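Local coordinates for fibronectin-binding protein BBK32 (PDB 6N1L) that binds fibronectin and, through this helical domain, probably C1r, inhibiting the classical pathway of complement, at residues Gln25-Ile30 / Leu134-Ser139; Tyr31-Leu36 / Ala62-Glu67; Tyr79-Val84 / Glu108-Ile113; Ala114-Gln119 / Tyr123-Ala128. All coordinates share one frame; numbering follows the deposited sequence.

Contact 1 of 4, residues Gln25-Ile30 / Leu134-Ser139; sequences QTITKI and LLMRDS
Ile27 and Thr28 of helix 9-44 meet Met136 and Arg137 of helix 122-147 in an antiparallel helix pair that brings the first and last helices of the domain side by side. The axes of the two six-residue segments approach to 9.7 Å with 158° between their directions, and the backbones come nearest where Ile27 CA lies 6.6 Å from Arg137 CA. Ile27 supplies most of the apolar contact through two methyls. With CG1 beside the backbone N and the chain extended, Ile27 CD1 reaches the other helix, 3.8 Å from the backbone N of Arg137 and 3.9 Å from Met136 CG; the side chains of Ile27 and Met136 run at about a right angle. The second methyl, Ile27 CG2, rests against the aliphatic root of the arginine, 3.9 Å from Arg137 CB. Arg137 starts out extended, then bends at chi3 (62°), which carries its guanidinium round to Thr28. There Arg137 NH1 donates to Thr28 OG1 at 3.0 Å, with 156° at the hydrogen and the hydroxyl oxygen lying almost in the guanidinium plane. Thr28 OG1 is also hydrogen-bonded to the carbonyl of Ile24, so the hydroxyl ties its own helix to the arginine. On the buried side, Ile27 also packs on Leu76 of helix 66-87, while Met136 packs on Ile105 and Ile109 of helix 93-117.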
loop_
_atom_site.group_PDB
_atom_site.type_symbol
_atom_site.label_atom_id
_atom_site.label_comp_id
_atom_site.label_asym_id
_atom_site.label_seq_id
_atom_site.Cartn_x
_atom_site.Cartn_y
_atom_site.Cartn_z
ATOM N N GLN A 25 -2.063 0.691 7.394
ATOM C CA GLN A 25 -3.491 0.593 7.095
ATOM C C GLN A 25 -3.773 0.774 5.608
ATOM O O GLN A 25 -4.652 0.101 5.050
ATOM C CB GLN A 25 -4.268 1.642 7.902
ATOM C CG GLN A 25 -4.190 1.479 9.410
ATOM C CD GLN A 25 -4.921 0.248 9.916
ATOM O OE1 GLN A 25 -4.437 -0.881 9.788
ATOM N NE2 GLN A 25 -6.102 0.461 10.492
ATOM N N THR A 26 -3.081 1.720 4.962
ATOM C CA THR A 26 -3.294 1.972 3.545
ATOM C C THR A 26 -2.878 0.771 2.703
ATOM O O THR A 26 -3.570 0.414 1.745
ATOM C CB THR A 26 -2.542 3.226 3.109
ATOM O OG1 THR A 26 -2.916 4.326 3.962
ATOM C CG2 THR A 26 -2.839 3.575 1.666
ATOM N N ILE A 27 -1.735 0.158 3.024
ATOM C CA ILE A 27 -1.343 -1.058 2.318
ATOM C C ILE A 27 -2.410 -2.129 2.476
ATOM O O ILE A 27 -2.772 -2.808 1.513
ATOM C CB ILE A 27 0.029 -1.551 2.808
ATOM C CG1 ILE A 27 1.090 -0.554 2.352
ATOM C CG2 ILE A 27 0.292 -2.956 2.238
ATOM C CD1 ILE A 27 2.519 -0.851 2.865
ATOM N N THR A 28 -2.935 -2.302 3.689
ATOM C CA THR A 28 -3.958 -3.324 3.886
ATOM C C THR A 28 -5.184 -3.016 3.036
ATOM O O THR A 28 -5.776 -3.924 2.436
ATOM C CB THR A 28 -4.323 -3.431 5.371
ATOM O OG1 THR A 28 -3.146 -3.749 6.135
ATOM C CG2 THR A 28 -5.354 -4.515 5.604
ATOM N N LYS A 29 -5.538 -1.732 2.921
ATOM C CA LYS A 29 -6.658 -1.329 2.072
ATOM C C LYS A 29 -6.407 -1.693 0.611
ATOM O O LYS A 29 -7.305 -2.212 -0.074
ATOM C CB LYS A 29 -6.898 0.173 2.216
ATOM C CG LYS A 29 -8.076 0.701 1.409
ATOM C CD LYS A 29 -8.103 2.224 1.464
ATOM C CE LYS A 29 -9.278 2.789 0.679
ATOM N NZ LYS A 29 -9.241 4.281 0.639
ATOM N N ILE A 30 -5.185 -1.447 0.120
ATOM C CA ILE A 30 -4.849 -1.791 -1.256
ATOM C C ILE A 30 -4.919 -3.303 -1.454
ATOM O O ILE A 30 -5.449 -3.785 -2.460
ATOM C CB ILE A 30 -3.460 -1.249 -1.637
ATOM C CG1 ILE A 30 -3.442 0.283 -1.650
ATOM C CG2 ILE A 30 -3.070 -1.744 -3.017
ATOM C CD1 ILE A 30 -1.997 0.891 -1.657
ATOM N N LEU A 134 3.154 -6.194 0.279
ATOM C CA LEU A 134 3.048 -7.095 1.419
ATOM C C LEU A 134 4.362 -7.117 2.195
ATOM O O LEU A 134 4.361 -7.081 3.427
ATOM C CB LEU A 134 2.676 -8.503 0.956
ATOM C CG LEU A 134 1.208 -8.748 0.565
ATOM C CD1 LEU A 134 1.080 -10.169 0.034
ATOM C CD2 LEU A 134 0.332 -8.533 1.780
ATOM N N LEU A 135 5.489 -7.138 1.476
ATOM C CA LEU A 135 6.784 -7.083 2.148
ATOM C C LEU A 135 6.997 -5.734 2.832
ATOM O O LEU A 135 7.545 -5.664 3.944
ATOM C CB LEU A 135 7.893 -7.372 1.135
ATOM C CG LEU A 135 7.921 -8.834 0.681
ATOM C CD1 LEU A 135 8.776 -9.055 -0.551
ATOM C CD2 LEU A 135 8.379 -9.715 1.845
ATOM N N MET A 136 6.595 -4.657 2.161
ATOM C CA MET A 136 6.696 -3.313 2.711
ATOM C C MET A 136 5.914 -3.172 4.014
ATOM O O MET A 136 6.395 -2.561 4.975
ATOM C CB MET A 136 6.202 -2.319 1.662
ATOM C CG MET A 136 6.299 -0.865 2.067
ATOM S SD MET A 136 5.703 0.184 0.725
ATOM C CE MET A 136 6.944 -0.139 -0.523
ATOM N N ARG A 137 4.696 -3.727 4.072
ATOM C CA ARG A 137 3.936 -3.669 5.318
ATOM C C ARG A 137 4.694 -4.348 6.453
ATOM O O ARG A 137 4.704 -3.852 7.584
ATOM C CB ARG A 137 2.566 -4.325 5.127
ATOM C CG ARG A 137 1.655 -4.206 6.333
ATOM C CD ARG A 137 0.248 -4.753 6.005
ATOM N NE ARG A 137 0.304 -6.170 5.662
ATOM C CZ ARG A 137 -0.760 -6.921 5.370
ATOM N NH1 ARG A 137 -1.979 -6.397 5.371
ATOM N NH2 ARG A 137 -0.604 -8.203 5.082
ATOM N N ASP A 138 5.331 -5.485 6.165
ATOM C CA ASP A 138 6.136 -6.163 7.179
ATOM C C ASP A 138 7.310 -5.294 7.615
ATOM O O ASP A 138 7.590 -5.172 8.815
ATOM C CB ASP A 138 6.634 -7.505 6.641
ATOM C CG ASP A 138 5.530 -8.559 6.577
ATOM O OD1 ASP A 138 4.440 -8.327 7.142
ATOM O OD2 ASP A 138 5.768 -9.617 5.958
ATOM N N SER A 139 7.989 -4.656 6.658
ATOM C CA SER A 139 9.102 -3.772 7.009
ATOM C C SER A 139 8.628 -2.593 7.848
ATOM O O SER A 139 9.309 -2.181 8.796
ATOM C CB SER A 139 9.815 -3.267 5.750
ATOM O OG SER A 139 10.327 -4.325 4.960
#

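Contact 2 of 4, residues Tyr31-Leu36 / Ala62-Glu67; sequences YNTYTL and AKFTKE
Phe64 bridges to helix 9-44 through the rim of its ring, touching Thr33 and Leu36, about one helical turn apart. Thr33 CG2 lies near the ring plane, 3.7 Å from Phe64 CD2 and equally close to CE2. The far corner of the ring belongs to Leu36, whose CG sits in plane with the ring, 3.9 Å from Phe64 CZ; the two side chains run at about a right angle. In Thr33 the methyl lies anti to the backbone N and meets the phenyl edge, while OG1 turns back to hydrogen-bond with the carbonyl of Lys29. Further out, Phe37 stacks on the Phe64 ring. Next in the chain, Thr65 is the N-cap of helix 66-87, its OG1 bonded to the backbone N of Asp68, which probably helps to fix the chain just after Phe64. This is the N-capped start of a helix in an α-helical bundle, with the aromatic residue just before the N-cap packing edge-on against a neighbouring helix at the surface.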
loop_
_atom_site.group_PDB
_atom_site.type_symbol
_atom_site.label_atom_id
_atom_site.label_comp_id
_atom_site.label_asym_id
_atom_site.label_seq_id
_atom_site.Cartn_x
_atom_site.Cartn_y
_atom_site.Cartn_z
ATOM N N TYR A 31 -4.359 -4.072 -0.511
ATOM C CA TYR A 31 -4.353 -5.523 -0.674
ATOM C C TYR A 31 -5.775 -6.084 -0.616
ATOM O O TYR A 31 -6.124 -6.991 -1.381
ATOM C CB TYR A 31 -3.461 -6.179 0.388
ATOM C CG TYR A 31 -3.386 -7.671 0.230
ATOM C CD1 TYR A 31 -2.710 -8.235 -0.843
ATOM C CD2 TYR A 31 -3.999 -8.514 1.139
ATOM C CE1 TYR A 31 -2.666 -9.604 -1.016
ATOM C CE2 TYR A 31 -3.941 -9.883 0.986
ATOM C CZ TYR A 31 -3.275 -10.422 -0.091
ATOM O OH TYR A 31 -3.231 -11.795 -0.235
ATOM N N ASN A 32 -6.602 -5.544 0.280
ATOM C CA ASN A 32 -7.996 -5.992 0.351
ATOM C C ASN A 32 -8.749 -5.672 -0.934
ATOM O O ASN A 32 -9.615 -6.453 -1.356
ATOM C CB ASN A 32 -8.698 -5.359 1.550
ATOM C CG ASN A 32 -8.210 -5.917 2.890
ATOM O OD1 ASN A 32 -7.563 -6.966 2.959
ATOM N ND2 ASN A 32 -8.541 -5.217 3.954
ATOM N N THR A 33 -8.427 -4.548 -1.577
ATOM C CA THR A 33 -9.039 -4.234 -2.870
ATOM C C THR A 33 -8.641 -5.259 -3.925
ATOM O O THR A 33 -9.482 -5.764 -4.679
ATOM C CB THR A 33 -8.647 -2.826 -3.325
ATOM O OG1 THR A 33 -8.984 -1.875 -2.314
ATOM C CG2 THR A 33 -9.424 -2.447 -4.607
ATOM N N TYR A 34 -7.351 -5.580 -3.993
ATOM C CA TYR A 34 -6.890 -6.628 -4.890
ATOM C C TYR A 34 -7.621 -7.945 -4.635
ATOM O O TYR A 34 -8.062 -8.604 -5.582
ATOM C CB TYR A 34 -5.387 -6.798 -4.720
ATOM C CG TYR A 34 -4.845 -8.056 -5.338
ATOM C CD1 TYR A 34 -4.745 -8.189 -6.712
ATOM C CD2 TYR A 34 -4.409 -9.105 -4.533
ATOM C CE1 TYR A 34 -4.233 -9.360 -7.284
ATOM C CE2 TYR A 34 -3.899 -10.266 -5.089
ATOM C CZ TYR A 34 -3.813 -10.385 -6.457
ATOM O OH TYR A 34 -3.305 -11.545 -7.003
ATOM N N THR A 35 -7.798 -8.320 -3.367
ATOM C CA THR A 35 -8.463 -9.589 -3.065
ATOM C C THR A 35 -9.898 -9.585 -3.578
ATOM O O THR A 35 -10.354 -10.540 -4.228
ATOM C CB THR A 35 -8.436 -9.838 -1.561
ATOM O OG1 THR A 35 -7.069 -10.020 -1.144
ATOM C CG2 THR A 35 -9.241 -11.085 -1.207
ATOM N N LEU A 36 -10.610 -8.489 -3.324
ATOM C CA LEU A 36 -11.994 -8.361 -3.768
ATOM C C LEU A 36 -12.090 -8.362 -5.289
ATOM O O LEU A 36 -12.936 -9.061 -5.865
ATOM C CB LEU A 36 -12.608 -7.090 -3.174
ATOM C CG LEU A 36 -14.125 -6.960 -3.396
ATOM C CD1 LEU A 36 -14.814 -8.074 -2.673
ATOM C CD2 LEU A 36 -14.613 -5.601 -2.867
ATOM N N ALA A 62 -15.858 -4.409 -13.281
ATOM C CA ALA A 62 -15.626 -3.212 -14.077
ATOM C C ALA A 62 -15.632 -1.928 -13.254
ATOM O O ALA A 62 -15.267 -0.875 -13.787
ATOM C CB ALA A 62 -16.684 -3.097 -15.184
ATOM N N LYS A 63 -16.037 -1.979 -11.990
ATOM C CA LYS A 63 -16.117 -0.766 -11.189
ATOM C C LYS A 63 -14.804 -0.440 -10.484
ATOM O O LYS A 63 -14.665 0.663 -9.946
ATOM C CB LYS A 63 -17.252 -0.876 -10.170
ATOM C CG LYS A 63 -18.648 -0.790 -10.792
ATOM C CD LYS A 63 -19.717 -0.842 -9.718
ATOM C CE LYS A 63 -21.029 -1.383 -10.263
ATOM N NZ LYS A 63 -22.100 -1.423 -9.220
ATOM N N PHE A 64 -13.839 -1.352 -10.491
ATOM C CA PHE A 64 -12.522 -1.047 -9.934
ATOM C C PHE A 64 -11.758 -0.132 -10.890
ATOM O O PHE A 64 -11.709 -0.386 -12.098
ATOM C CB PHE A 64 -11.748 -2.350 -9.689
ATOM C CG PHE A 64 -12.335 -3.207 -8.601
ATOM C CD1 PHE A 64 -13.342 -4.126 -8.878
ATOM C CD2 PHE A 64 -11.906 -3.072 -7.281
ATOM C CE1 PHE A 64 -13.888 -4.900 -7.870
ATOM C CE2 PHE A 64 -12.454 -3.843 -6.263
ATOM C CZ PHE A 64 -13.457 -4.758 -6.557
ATOM N N THR A 65 -11.140 0.928 -10.349
ATOM C CA THR A 65 -10.481 1.930 -11.181
ATOM C C THR A 65 -8.986 2.003 -10.903
ATOM O O THR A 65 -8.527 1.798 -9.772
ATOM C CB THR A 65 -11.089 3.331 -10.978
ATOM O OG1 THR A 65 -10.873 3.782 -9.632
ATOM C CG2 THR A 65 -12.587 3.309 -11.249
ATOM N N LYS A 66 -8.230 2.308 -11.961
ATOM C CA LYS A 66 -6.823 2.651 -11.798
ATOM C C LYS A 66 -6.657 3.942 -11.012
ATOM O O LYS A 66 -5.677 4.093 -10.270
ATOM C CB LYS A 66 -6.148 2.771 -13.163
ATOM C CG LYS A 66 -4.673 3.138 -13.076
ATOM C CD LYS A 66 -3.981 2.872 -14.377
ATOM C CE LYS A 66 -2.726 2.073 -14.141
ATOM N NZ LYS A 66 -2.257 1.427 -15.382
ATOM N N GLU A 67 -7.599 4.880 -11.166
ATOM C CA GLU A 67 -7.576 6.103 -10.369
ATOM C C GLU A 67 -7.590 5.793 -8.877
ATOM O O GLU A 67 -6.851 6.411 -8.101
ATOM C CB GLU A 67 -8.766 6.992 -10.740
ATOM C CG GLU A 67 -8.630 7.690 -12.094
ATOM C CD GLU A 67 -9.110 6.839 -13.270
ATOM O OE1 GLU A 67 -9.398 5.634 -13.081
ATOM O OE2 GLU A 67 -9.201 7.385 -14.393
#

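Contact 3 of 4, residues Tyr79-Val84 / Glu108-Ile113; sequences YIQVSV and EIKTLI
Glu106 OE2 is gripped from both helices: Gln81 NE2 of helix 66-87 hydrogen-bonds to it, and Lys110 NZ of helix 93-117 forms a salt bridge with it. Sharing this carboxylate oxygen, the ends of Gln81 and Lys110 come together, and their long chains meet at about a right angle, with Gln81 NE2 3.7 Å from Lys110 CE. Taking up both an amide N-H and an ammonium group probably favours the ionised form of Glu106. Beside this polar edge lies the apolar part of the contact, a single pair of buried isoleucines. Ile109 is extended at chi2 (173°), so that its terminal methyl projects toward the facing helix and Ile109 CD1 comes within 3.6 Å of Ile80 CG1. Ile80 is bent at the same torsion (-54°) and offers its CB and CG1 to that methyl. The backbones stay well apart, 8.9 Å between Ile80 CA and Ile109 CA, so the side chains alone bridge the gap. Within helix 66-87, Tyr79 O accepts from the backbone N of Ser83 and from Ser83 OG, the latter at 3.2 Å, from opposite faces of the carbonyl plane. A buried apolar pair beside a polar, charge-bearing margin is the layout of an interhelical seam in an α-helical bundle.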
loop_
_atom_site.group_PDB
_atom_site.type_symbol
_atom_site.label_atom_id
_atom_site.label_comp_id
_atom_site.label_asym_id
_atom_site.label_seq_id
_atom_site.Cartn_x
_atom_site.Cartn_y
_atom_site.Cartn_z
ATOM N N TYR A 79 2.024 9.448 3.443
ATOM C CA TYR A 79 2.252 9.051 4.828
ATOM C C TYR A 79 3.730 8.747 5.068
ATOM O O TYR A 79 4.292 9.140 6.101
ATOM C CB TYR A 79 1.394 7.839 5.190
ATOM C CG TYR A 79 -0.049 8.161 5.550
ATOM C CD1 TYR A 79 -0.355 9.213 6.413
ATOM C CD2 TYR A 79 -1.102 7.415 5.028
ATOM C CE1 TYR A 79 -1.673 9.508 6.746
ATOM C CE2 TYR A 79 -2.416 7.701 5.351
ATOM C CZ TYR A 79 -2.698 8.746 6.212
ATOM O OH TYR A 79 -4.005 9.024 6.531
ATOM N N ILE A 80 4.380 8.058 4.129
ATOM C CA ILE A 80 5.795 7.726 4.313
ATOM C C ILE A 80 6.666 8.971 4.175
ATOM O O ILE A 80 7.675 9.120 4.878
ATOM C CB ILE A 80 6.224 6.620 3.326
ATOM C CG1 ILE A 80 5.477 5.321 3.640
ATOM C CG2 ILE A 80 7.746 6.378 3.373
ATOM C CD1 ILE A 80 5.624 4.873 5.068
ATOM N N GLN A 81 6.297 9.888 3.276
ATOM C CA GLN A 81 7.115 11.083 3.091
ATOM C C GLN A 81 7.076 11.971 4.327
ATOM O O GLN A 81 8.106 12.548 4.710
ATOM C CB GLN A 81 6.672 11.852 1.848
ATOM C CG GLN A 81 7.029 11.139 0.560
ATOM C CD GLN A 81 6.717 11.958 -0.673
ATOM O OE1 GLN A 81 5.717 12.669 -0.717
ATOM N NE2 GLN A 81 7.573 11.853 -1.685
ATOM N N VAL A 82 5.913 12.059 4.985
ATOM C CA VAL A 82 5.831 12.750 6.273
ATOM C C VAL A 82 6.660 12.018 7.326
ATOM O O VAL A 82 7.330 12.649 8.162
ATOM C CB VAL A 82 4.364 12.885 6.718
ATOM C CG1 VAL A 82 4.274 13.435 8.152
ATOM C CG2 VAL A 82 3.598 13.763 5.750
ATOM N N SER A 83 6.610 10.682 7.316
ATOM C CA SER A 83 7.404 9.896 8.256
ATOM C C SER A 83 8.884 10.206 8.096
ATOM O O SER A 83 9.595 10.402 9.092
ATOM C CB SER A 83 7.162 8.401 8.039
ATOM O OG SER A 83 5.911 8.016 8.591
ATOM N N VAL A 84 9.357 10.275 6.847
ATOM C CA VAL A 84 10.773 10.504 6.575
ATOM C C VAL A 84 11.172 11.914 6.998
ATOM O O VAL A 84 12.211 12.116 7.637
ATOM C CB VAL A 84 11.083 10.246 5.089
ATOM C CG1 VAL A 84 12.467 10.772 4.717
ATOM C CG2 VAL A 84 10.973 8.751 4.780
ATOM N N GLU A 108 11.117 2.799 -2.774
ATOM C CA GLU A 108 10.394 1.662 -3.345
ATOM C C GLU A 108 8.982 2.054 -3.760
ATOM O O GLU A 108 8.498 1.625 -4.816
ATOM C CB GLU A 108 10.357 0.498 -2.346
ATOM C CG GLU A 108 9.480 -0.719 -2.768
ATOM C CD GLU A 108 10.066 -1.561 -3.899
ATOM O OE1 GLU A 108 11.253 -1.360 -4.234
ATOM O OE2 GLU A 108 9.340 -2.436 -4.446
ATOM N N ILE A 109 8.300 2.870 -2.946
ATOM C CA ILE A 109 6.938 3.291 -3.296
ATOM C C ILE A 109 6.945 4.042 -4.620
ATOM O O ILE A 109 6.062 3.852 -5.471
ATOM C CB ILE A 109 6.319 4.141 -2.163
ATOM C CG1 ILE A 109 6.115 3.287 -0.923
ATOM C CG2 ILE A 109 4.957 4.710 -2.580
ATOM C CD1 ILE A 109 5.681 4.058 0.287
ATOM N N LYS A 110 7.962 4.881 -4.833
ATOM C CA LYS A 110 8.041 5.610 -6.091
ATOM C C LYS A 110 8.231 4.657 -7.261
ATOM O O LYS A 110 7.649 4.861 -8.335
ATOM C CB LYS A 110 9.164 6.644 -6.027
ATOM C CG LYS A 110 8.801 7.841 -5.146
ATOM C CD LYS A 110 9.949 8.838 -5.067
ATOM C CE LYS A 110 9.715 9.829 -3.939
ATOM N NZ LYS A 110 11.002 10.351 -3.391
ATOM N N THR A 111 9.008 3.590 -7.063
ATOM C CA THR A 111 9.198 2.591 -8.112
ATOM C C THR A 111 7.892 1.873 -8.437
ATOM O O THR A 111 7.589 1.607 -9.608
ATOM C CB THR A 111 10.267 1.585 -7.688
ATOM O OG1 THR A 111 11.514 2.266 -7.521
ATOM C CG2 THR A 111 10.446 0.502 -8.743
ATOM N N LEU A 112 7.102 1.560 -7.411
ATOM C CA LEU A 112 5.810 0.911 -7.634
ATOM C C LEU A 112 4.835 1.831 -8.356
ATOM O O LEU A 112 4.061 1.377 -9.206
ATOM C CB LEU A 112 5.224 0.456 -6.296
ATOM C CG LEU A 112 6.064 -0.551 -5.503
ATOM C CD1 LEU A 112 5.328 -0.941 -4.214
ATOM C CD2 LEU A 112 6.368 -1.788 -6.342
ATOM N N ILE A 113 4.828 3.123 -8.012
ATOM C CA ILE A 113 3.930 4.055 -8.686
ATOM C C ILE A 113 4.290 4.152 -10.161
ATOM O O ILE A 113 3.413 4.276 -11.026
ATOM C CB ILE A 113 3.976 5.429 -7.988
ATOM C CG1 ILE A 113 3.249 5.345 -6.648
ATOM C CG2 ILE A 113 3.373 6.521 -8.873
ATOM C CD1 ILE A 113 3.506 6.523 -5.708
#

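Contact 4 of 4, residues Ala114-Gln119 / Tyr123-Ala128; sequences AKIKEQ and YEAYKA
Gln119 and Ile116 close on Ala125 where helix 93-117 gives way to the turn leading into helix 122-147. This is the tight part: the backbones draw in to 5.1 Å between Ile116 CA and Ala125 CA, an approach that the small alanine side chain permits. Gln119 CB lies 4.0 Å from both the CA and the CB of Ala125. Beside it, Ile116 CG2 stands 4.4 Å from Ala125 CB. The glutamine chain folds at chi2 (-73°), turning its amide across Glu124 near the start of helix 122-147, so that Gln119 OE1 comes to 3.6 Å from Glu124 CB. Looser contact marks the outer margin. Lys115 passes the other helix with its CD 4.5 Å from the backbone O of Ala128, a graze along its aliphatic stem. Glu124 turns its own charge to Lys127 one turn on, in a salt bridge whose hydrogen bonds are weak, with 3.2 Å between Lys127 NZ and Glu124 OE2; the backbone N of Glu124 hydrogen-bonds to Asn121 OD1 in the turn. The result is the closed end of a helical hairpin. On its buried side Ile116 packs on Leu69 and Phe73 of helix 66-87, and Tyr126 reaches Thr33 and Phe37 of helix 9-44.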
loop_
_atom_site.group_PDB
_atom_site.type_symbol
_atom_site.label_atom_id
_atom_site.label_comp_id
_atom_site.label_asym_id
_atom_site.label_seq_id
_atom_site.Cartn_x
_atom_site.Cartn_y
_atom_site.Cartn_z
ATOM N N ALA A 114 5.586 4.060 -10.467
ATOM C CA ALA A 114 6.036 4.036 -11.854
ATOM C C ALA A 114 5.635 2.737 -12.543
ATOM O O ALA A 114 5.254 2.752 -13.721
ATOM C CB ALA A 114 7.550 4.236 -11.914
ATOM N N LYS A 115 5.720 1.603 -11.832
ATOM C CA LYS A 115 5.307 0.321 -12.404
ATOM C C LYS A 115 3.820 0.318 -12.729
ATOM O O LYS A 115 3.406 -0.225 -13.759
ATOM C CB LYS A 115 5.633 -0.830 -11.448
ATOM C CG LYS A 115 7.080 -1.271 -11.442
ATOM C CD LYS A 115 7.299 -2.419 -10.464
ATOM C CE LYS A 115 8.739 -2.891 -10.483
ATOM N NZ LYS A 115 8.994 -3.891 -9.416
ATOM N N ILE A 116 3.000 0.912 -11.858
ATOM C CA ILE A 116 1.557 0.969 -12.090
ATOM C C ILE A 116 1.244 1.783 -13.339
ATOM O O ILE A 116 0.295 1.474 -14.070
ATOM C CB ILE A 116 0.852 1.547 -10.846
ATOM C CG1 ILE A 116 0.883 0.537 -9.702
ATOM C CG2 ILE A 116 -0.581 1.968 -11.150
ATOM C CD1 ILE A 116 0.481 1.149 -8.392
ATOM N N LYS A 117 2.036 2.822 -13.611
ATOM C CA LYS A 117 1.780 3.668 -14.773
ATOM C C LYS A 117 1.998 2.915 -16.081
ATOM O O LYS A 117 1.260 3.127 -17.050
ATOM C CB LYS A 117 2.664 4.911 -14.716
ATOM C CG LYS A 117 2.089 6.014 -13.868
ATOM C CD LYS A 117 3.109 7.110 -13.623
ATOM C CE LYS A 117 2.515 8.202 -12.746
ATOM N NZ LYS A 117 3.566 9.131 -12.254
ATOM N N GLU A 118 2.980 2.018 -16.127
ATOM C CA GLU A 118 3.318 1.317 -17.361
ATOM C C GLU A 118 2.442 0.084 -17.622
ATOM O O GLU A 118 2.781 -0.722 -18.501
ATOM C CB GLU A 118 4.800 0.925 -17.356
ATOM C CG GLU A 118 5.161 -0.245 -16.445
ATOM C CD GLU A 118 6.660 -0.340 -16.178
ATOM O OE1 GLU A 118 7.377 0.659 -16.421
ATOM O OE2 GLU A 118 7.126 -1.405 -15.716
ATOM N N GLN A 119 1.328 -0.074 -16.908
ATOM C CA GLN A 119 0.438 -1.223 -17.059
ATOM C C GLN A 119 -0.948 -0.716 -17.442
ATOM O O GLN A 119 -1.642 -0.111 -16.622
ATOM C CB GLN A 119 0.372 -2.046 -15.771
ATOM C CG GLN A 119 1.624 -2.850 -15.465
ATOM C CD GLN A 119 1.794 -4.055 -16.372
ATOM O OE1 GLN A 119 0.929 -4.349 -17.198
ATOM N NE2 GLN A 119 2.917 -4.761 -16.223
ATOM N N TYR A 123 -5.886 -5.179 -13.512
ATOM C CA TYR A 123 -5.519 -6.360 -12.741
ATOM C C TYR A 123 -4.022 -6.631 -12.832
ATOM O O TYR A 123 -3.391 -7.025 -11.844
ATOM C CB TYR A 123 -6.318 -7.583 -13.202
ATOM C CG TYR A 123 -6.175 -8.732 -12.233
ATOM C CD1 TYR A 123 -6.695 -8.637 -10.946
ATOM C CD2 TYR A 123 -5.494 -9.883 -12.584
ATOM C CE1 TYR A 123 -6.552 -9.671 -10.039
ATOM C CE2 TYR A 123 -5.351 -10.929 -11.686
ATOM C CZ TYR A 123 -5.885 -10.813 -10.415
ATOM O OH TYR A 123 -5.751 -11.840 -9.507
ATOM N N GLU A 124 -3.436 -6.421 -14.012
ATOM C CA GLU A 124 -1.997 -6.579 -14.162
ATOM C C GLU A 124 -1.236 -5.562 -13.323
ATOM O O GLU A 124 -0.145 -5.864 -12.829
ATOM C CB GLU A 124 -1.601 -6.443 -15.632
ATOM C CG GLU A 124 -2.123 -7.562 -16.522
ATOM C CD GLU A 124 -1.604 -8.916 -16.093
ATOM O OE1 GLU A 124 -0.368 -9.058 -15.961
ATOM O OE2 GLU A 124 -2.430 -9.833 -15.886
ATOM N N ALA A 125 -1.779 -4.353 -13.179
ATOM C CA ALA A 125 -1.136 -3.339 -12.343
ATOM C C ALA A 125 -1.083 -3.792 -10.888
ATOM O O ALA A 125 -0.029 -3.725 -10.242
ATOM C CB ALA A 125 -1.873 -2.005 -12.479
ATOM N N TYR A 126 -2.209 -4.286 -10.365
ATOM C CA TYR A 126 -2.227 -4.863 -9.021
ATOM C C TYR A 126 -1.228 -6.007 -8.905
ATOM O O TYR A 126 -0.423 -6.047 -7.971
ATOM C CB TYR A 126 -3.642 -5.346 -8.667
ATOM C CG TYR A 126 -4.558 -4.289 -8.094
ATOM C CD1 TYR A 126 -4.482 -3.911 -6.752
ATOM C CD2 TYR A 126 -5.510 -3.661 -8.897
ATOM C CE1 TYR A 126 -5.320 -2.953 -6.226
ATOM C CE2 TYR A 126 -6.359 -2.697 -8.388
ATOM C CZ TYR A 126 -6.264 -2.337 -7.050
ATOM O OH TYR A 126 -7.092 -1.378 -6.547
ATOM N N LYS A 127 -1.248 -6.942 -9.866
ATOM C CA LYS A 127 -0.321 -8.070 -9.817
ATOM C C LYS A 127 1.133 -7.615 -9.782
ATOM O O LYS A 127 1.974 -8.264 -9.150
ATOM C CB LYS A 127 -0.555 -9.001 -11.013
ATOM C CG LYS A 127 -1.478 -10.164 -10.708
ATOM C CD LYS A 127 -1.182 -11.342 -11.629
ATOM C CE LYS A 127 -1.602 -11.043 -13.066
ATOM N NZ LYS A 127 -0.834 -11.858 -14.065
ATOM N N ALA A 128 1.448 -6.500 -10.435
ATOM C CA ALA A 128 2.813 -6.000 -10.412
ATOM C C ALA A 128 3.269 -5.535 -9.028
ATOM O O ALA A 128 4.480 -5.467 -8.793
ATOM C CB ALA A 128 2.956 -4.859 -11.418
#

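How the contacts relate
The four contacts join the four long helices of an all-helical domain. Contact 1 pairs helix 9-44 with helix 122-147 near the centre of the chain, and the other three all fall within the sequence it spans, in the order 2, 3, 4. Contacts 2 and 3 share helix 66-87 but do not touch and lie about 20 Å apart between centres, on opposite sides of the chain's centre. Contacts 3 and 4 follow directly along helix 93-117. Contact 1 touches each of the others, through Leu134 on Tyr31 of contact 2, Met136 on Glu108 of contact 3 and Ile30 on Tyr126 of contact 4, and so ties together the bundle that carries the inhibitory activity.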